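Local atomic coordinates of exosome complex component Rrp42 (Methanothermobacter thermautotrophicus, PDB entry 2WNR), a protein that probably serves as a non-catalytic ring subunit of the archaeal RNA-degrading exosome, helping to shape the active site of its partner Rrp41. Residues A[57-62]-A[142-147]; A[150-155]-A[193-198]. All blocks are in the same frame, centred on the assembly; numbering follows the deposited sequence.

Contact 1 (A[57-62]-A[142-147]); sequences NTQIIV and HIIDYD
With OG1 of Thr58 anti to its own carbonyl carbon (chi1 -66°), the hydroxyl stands beside the backbone N and accepts the amide of Asp147 (N to OG1 2.8 Å); the same hydroxyl also donates to Gly148 O, and a threonine suits the place because its one oxygen can accept and donate at once. Asp147 has CG anti to its backbone N (chi1 -158°), and its carboxylate lies alongside the Asn57 amide, the two planes 14° apart. Their direct link, Asn57 ND2 to Asp147 OD2, is weak at 3.4 Å, but a water bridges Asn57 N and that OD2. Further along, strands 58-62 and 142-145 pair antiparallel, interrupted by a classic beta bulge: Ile144 and Asp145 both face Gln59, whose O takes Ile144 N at 3.0 Å and Asp145 N at 3.3 Å. Beyond it Ile61 and His142 exchange two backbone bonds. Ile60 and Ile143 lie side by side, CG1 to CG1 3.8 Å, on the face where Ile60 meets helix 150-164; branched apolar chains fit this buried layer. On the other face Ile61 CD1 reaches Ile144 CG1 at 3.8 Å, while the carboxylate of Asp145 accepts backbone hydrogen bonds from another protein's chain.

Contact 2 (A[150-155]-A[193-198]); sequences LFDAAV and ALMCTF
Asp152 grips Thr197 with both carboxylate oxygens. OD2 receives the backbone N of Thr197 at 2.7 Å on its syn lone pair, and OD1 accepts a hydrogen bond from Thr197 OG1 at 2.6 Å, met from above the carboxylate plane. An aspartate suits the place because its short chain, with CG beside the backbone N (chi1 -61°), offers two acceptors to one residue. An alanine here would probably leave the buried amide and hydroxyl of Thr197 without these acceptors and loosen the hold of the helix on the strand. Next to this grip, Phe151 CB lies 3.5 Å from Thr197 OG1. The arrangement is a helix laid against a sheet: 150-155 runs nearly antiparallel to strand 193-198, at 170°, with 7.2 Å between their axes. Val155 and Met195 cross at about a right angle, Val155 CG2 touching Met195 SD at 3.8 Å, and the other valine methyl, CG1, meets Leu194 CD2 at 4.0 Å; a valine suits the place because each of its two methyls has an apolar partner on the strand. A water accepts from Met195 N and donates to Asp152 O. In the outer shell, Asn149 ND2 steadies Asp152 OD2, Ser222 OG bonds Thr197 OG1, and the Phe151 side chain packs on Leu107 and Val110 of helix 102-117.

In the fold
The centres of the two contacts lie about 13 Å apart, and they come in series along the chain: contact 1 pairs strands 58-69 and 133-145, and the latter leads through a short loop into helix 150-164, which opens contact 2. That helix has a different sheet on each flank. Ile60 CD1 of contact 1 packs against Ala153 CB at 3.8 Å, small alanines admitting the isoleucine, while Asp152 and Val155 turn to strand 193-201 of the four-stranded antiparallel sheet. Contact 1 belongs to the first exoribonuclease family region, and contact 2 joins that region to the second, tying together the RNase PH fold. Contact 1 also borders another protein chain, whereas contact 2 stays within the subunit.

Contact 1 (A[57-62]-A[142-147])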
loop_
_atom_site.group_PDB
_atom_site.type_symbol
_atom_site.label_atom_id
_atom_site.label_comp_id
_atom_site.label_asym_id
_atom_site.label_seq_id
_atom_site.Cartn_x
_atom_site.Cartn_y
_atom_site.Cartn_z
ATOM N N ASN A 57 32.481 -9.561 8.209
ATOM C CA ASN A 57 31.921 -9.628 6.864
ATOM C C ASN A 57 30.633 -8.838 6.709
ATOM O O ASN A 57 30.150 -8.658 5.589
ATOM C CB ASN A 57 31.700 -11.076 6.437
ATOM C CG ASN A 57 32.980 -11.765 6.065
ATOM O OD1 ASN A 57 33.874 -11.152 5.489
ATOM N ND2 ASN A 57 33.079 -13.051 6.384
ATOM N N THR A 58 30.071 -8.391 7.829
ATOM C CA THR A 58 28.882 -7.555 7.817
ATOM C C THR A 58 29.221 -6.258 7.102
ATOM O O THR A 58 30.129 -5.534 7.501
ATOM C CB THR A 58 28.346 -7.285 9.253
ATOM O OG1 THR A 58 27.880 -8.515 9.819
ATOM C CG2 THR A 58 27.201 -6.317 9.240
ATOM N N GLN A 59 28.491 -5.986 6.028
ATOM C CA GLN A 59 28.802 -4.856 5.177
ATOM C C GLN A 59 27.599 -3.950 4.984
ATOM O O GLN A 59 26.519 -4.413 4.631
ATOM C CB GLN A 59 29.329 -5.348 3.835
ATOM C CG GLN A 59 29.825 -4.246 2.926
ATOM C CD GLN A 59 30.540 -4.783 1.715
ATOM O OE1 GLN A 59 31.005 -5.924 1.705
ATOM N NE2 GLN A 59 30.647 -3.959 0.687
ATOM N N ILE A 60 27.796 -2.660 5.219
ATOM C CA ILE A 60 26.735 -1.675 5.091
ATOM C C ILE A 60 27.252 -0.482 4.299
ATOM O O ILE A 60 28.337 0.025 4.564
ATOM C CB ILE A 60 26.218 -1.194 6.482
ATOM C CG1 ILE A 60 25.478 -2.320 7.204
ATOM C CG2 ILE A 60 25.293 0.021 6.352
ATOM C CD1 ILE A 60 25.012 -1.944 8.585
ATOM N N ILE A 61 26.470 -0.047 3.320
ATOM C CA ILE A 61 26.733 1.200 2.626
ATOM C C ILE A 61 25.692 2.244 3.016
ATOM O O ILE A 61 24.497 1.971 3.007
ATOM C CB ILE A 61 26.736 0.999 1.119
ATOM C CG1 ILE A 61 27.930 0.125 0.722
ATOM C CG2 ILE A 61 26.764 2.351 0.398
ATOM C CD1 ILE A 61 27.800 -0.482 -0.629
ATOM N N VAL A 62 26.154 3.432 3.380
ATOM C CA VAL A 62 25.252 4.502 3.764
ATOM C C VAL A 62 25.419 5.684 2.827
ATOM O O VAL A 62 26.531 6.066 2.496
ATOM C CB VAL A 62 25.468 4.946 5.233
ATOM C CG1 VAL A 62 24.600 6.150 5.575
ATOM C CG2 VAL A 62 25.170 3.808 6.183
ATOM N N HIS A 142 22.135 0.854 3.603
ATOM C CA HIS A 142 21.967 -0.205 2.622
ATOM C C HIS A 142 22.731 -1.443 3.089
ATOM O O HIS A 142 23.965 -1.515 2.982
ATOM C CB HIS A 142 22.462 0.275 1.257
ATOM C CG HIS A 142 21.551 -0.079 0.124
ATOM N ND1 HIS A 142 20.297 0.474 -0.027
ATOM C CD2 HIS A 142 21.717 -0.920 -0.925
ATOM C CE1 HIS A 142 19.726 -0.016 -1.112
ATOM N NE2 HIS A 142 20.567 -0.866 -1.675
ATOM N N ILE A 143 22.001 -2.414 3.625
ATOM C CA ILE A 143 22.651 -3.586 4.189
ATOM C C ILE A 143 22.932 -4.558 3.042
ATOM O O ILE A 143 22.017 -5.074 2.407
ATOM C CB ILE A 143 21.853 -4.214 5.363
ATOM C CG1 ILE A 143 21.874 -3.312 6.610
ATOM C CG2 ILE A 143 22.463 -5.512 5.778
ATOM C CD1 ILE A 143 21.071 -2.022 6.518
ATOM N N ILE A 144 24.222 -4.777 2.798
ATOM C CA ILE A 144 24.742 -5.492 1.642
ATOM C C ILE A 144 25.066 -6.944 1.983
ATOM O O ILE A 144 24.921 -7.834 1.146
ATOM C CB ILE A 144 26.018 -4.764 1.127
ATOM C CG1 ILE A 144 25.699 -3.313 0.712
ATOM C CG2 ILE A 144 26.678 -5.492 -0.001
ATOM C CD1 ILE A 144 24.624 -3.145 -0.368
ATOM N N ASP A 145 25.498 -7.176 3.220
ATOM C CA ASP A 145 25.965 -8.486 3.677
ATOM C C ASP A 145 25.727 -8.519 5.182
ATOM O O ASP A 145 26.050 -7.553 5.889
ATOM C CB ASP A 145 27.460 -8.634 3.380
ATOM C CG ASP A 145 27.846 -10.015 2.806
ATOM O OD1 ASP A 145 27.011 -10.947 2.734
ATOM O OD2 ASP A 145 29.025 -10.159 2.416
ATOM N N TYR A 146 25.135 -9.599 5.676
ATOM C CA TYR A 146 24.855 -9.701 7.106
ATOM C C TYR A 146 25.527 -10.921 7.718
ATOM O O TYR A 146 25.142 -12.062 7.437
ATOM C CB TYR A 146 23.345 -9.694 7.379
ATOM C CG TYR A 146 22.954 -10.098 8.791
ATOM C CD1 TYR A 146 23.415 -9.390 9.903
ATOM C CD2 TYR A 146 22.120 -11.194 9.010
ATOM C CE1 TYR A 146 23.062 -9.768 11.200
ATOM C CE2 TYR A 146 21.758 -11.579 10.301
ATOM C CZ TYR A 146 22.234 -10.863 11.390
ATOM O OH TYR A 146 21.870 -11.244 12.665
ATOM N N ASP A 147 26.533 -10.673 8.553
ATOM C CA ASP A 147 27.270 -11.749 9.208
ATOM C C ASP A 147 27.395 -11.446 10.698
ATOM O O ASP A 147 28.372 -11.838 11.331
ATOM C CB ASP A 147 28.655 -11.932 8.556
ATOM C CG ASP A 147 29.254 -13.324 8.793
ATOM O OD1 ASP A 147 28.502 -14.264 9.139
ATOM O OD2 ASP A 147 30.488 -13.495 8.610
HETATM O O HOH W 1 32.156 -11.704 9.772
#

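Contact 2 (A[150-155]-A[193-198])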
loop_
_atom_site.group_PDB
_atom_site.type_symbol
_atom_site.label_atom_id
_atom_site.label_comp_id
_atom_site.label_asym_id
_atom_site.label_seq_id
_atom_site.Cartn_x
_atom_site.Cartn_y
_atom_site.Cartn_z
ATOM N N LEU A 150 24.340 -5.755 13.129
ATOM C CA LEU A 150 23.982 -4.700 12.231
ATOM C C LEU A 150 24.123 -3.311 12.874
ATOM O O LEU A 150 24.532 -2.360 12.221
ATOM C CB LEU A 150 22.546 -4.937 11.812
ATOM C CG LEU A 150 22.188 -5.549 10.456
ATOM C CD1 LEU A 150 23.197 -6.417 9.692
ATOM C CD2 LEU A 150 20.739 -6.015 10.445
ATOM N N PHE A 151 23.795 -3.215 14.156
ATOM C CA PHE A 151 23.722 -1.937 14.857
ATOM C C PHE A 151 25.047 -1.173 14.875
ATOM O O PHE A 151 25.087 0.023 14.539
ATOM C CB PHE A 151 23.210 -2.133 16.289
ATOM C CG PHE A 151 21.895 -2.830 16.362
ATOM C CD1 PHE A 151 20.708 -2.102 16.377
ATOM C CD2 PHE A 151 21.835 -4.219 16.411
ATOM C CE1 PHE A 151 19.477 -2.749 16.433
ATOM C CE2 PHE A 151 20.606 -4.878 16.468
ATOM C CZ PHE A 151 19.426 -4.142 16.475
ATOM N N ASP A 152 26.120 -1.865 15.273
ATOM C CA ASP A 152 27.415 -1.215 15.445
ATOM C C ASP A 152 27.966 -0.798 14.100
ATOM O O ASP A 152 28.490 0.303 13.967
ATOM C CB ASP A 152 28.387 -2.126 16.185
ATOM C CG ASP A 152 27.904 -2.488 17.578
ATOM O OD1 ASP A 152 26.858 -1.960 18.004
ATOM O OD2 ASP A 152 28.578 -3.299 18.256
ATOM N N ALA A 153 27.804 -1.672 13.107
ATOM C CA ALA A 153 28.176 -1.392 11.721
ATOM C C ALA A 153 27.359 -0.236 11.146
ATOM O O ALA A 153 27.900 0.621 10.442
ATOM C CB ALA A 153 28.005 -2.630 10.868
ATOM N N ALA A 154 26.064 -0.212 11.468
ATOM C CA ALA A 154 25.152 0.812 10.960
ATOM C C ALA A 154 25.484 2.184 11.517
ATOM O O ALA A 154 25.628 3.138 10.762
ATOM C CB ALA A 154 23.709 0.442 11.240
ATOM N N VAL A 155 25.629 2.275 12.830
ATOM C CA VAL A 155 25.932 3.551 13.478
ATOM C C VAL A 155 27.272 4.082 12.970
ATOM O O VAL A 155 27.423 5.271 12.680
ATOM C CB VAL A 155 25.947 3.414 15.021
ATOM C CG1 VAL A 155 26.550 4.644 15.671
ATOM C CG2 VAL A 155 24.537 3.169 15.539
ATOM N N ALA A 193 29.276 10.245 18.287
ATOM C CA ALA A 193 28.829 9.177 19.161
ATOM C C ALA A 193 28.890 7.878 18.368
ATOM O O ALA A 193 28.674 7.877 17.151
ATOM C CB ALA A 193 27.427 9.443 19.637
ATOM N N LEU A 194 29.208 6.780 19.040
ATOM C CA LEU A 194 29.186 5.472 18.393
ATOM C C LEU A 194 28.548 4.430 19.304
ATOM O O LEU A 194 28.229 4.725 20.461
ATOM C CB LEU A 194 30.590 5.039 17.949
ATOM C CG LEU A 194 31.241 5.786 16.776
ATOM C CD1 LEU A 194 32.640 5.263 16.524
ATOM C CD2 LEU A 194 30.412 5.723 15.491
ATOM N N MET A 195 28.390 3.211 18.786
ATOM C CA MET A 195 27.611 2.195 19.466
ATOM C C MET A 195 28.309 0.846 19.598
ATOM O O MET A 195 28.964 0.356 18.667
ATOM C CB MET A 195 26.279 2.028 18.748
ATOM C CG MET A 195 25.327 1.039 19.370
ATOM S SD MET A 195 23.670 1.241 18.686
ATOM C CE MET A 195 23.167 2.772 19.491
ATOM N N CYS A 196 28.140 0.251 20.775
ATOM C CA CYS A 196 28.602 -1.094 21.065
ATOM C C CYS A 196 27.410 -1.997 21.346
ATOM O O CYS A 196 26.550 -1.653 22.160
ATOM C CB CYS A 196 29.509 -1.069 22.284
ATOM S SG CYS A 196 31.080 -0.263 22.014
ATOM N N THR A 197 27.362 -3.143 20.668
ATOM C CA THR A 197 26.328 -4.143 20.892
ATOM C C THR A 197 26.943 -5.370 21.540
ATOM O O THR A 197 27.970 -5.874 21.084
ATOM C CB THR A 197 25.629 -4.554 19.582
ATOM O OG1 THR A 197 24.953 -3.420 19.032
ATOM C CG2 THR A 197 24.596 -5.632 19.830
ATOM N N PHE A 198 26.300 -5.839 22.605
ATOM C CA PHE A 198 26.736 -7.013 23.355
ATOM C C PHE A 198 25.697 -8.112 23.260
ATOM O O PHE A 198 24.508 -7.835 23.161
ATOM C CB PHE A 198 26.928 -6.656 24.830
ATOM C CG PHE A 198 27.912 -5.558 25.062
ATOM C CD1 PHE A 198 29.208 -5.848 25.439
ATOM C CD2 PHE A 198 27.541 -4.226 24.906
ATOM C CE1 PHE A 198 30.129 -4.827 25.655
ATOM C CE2 PHE A 198 28.454 -3.198 25.120
ATOM C CZ PHE A 198 29.747 -3.494 25.494
HETATM O O HOH W 2 29.099 2.001 16.337
#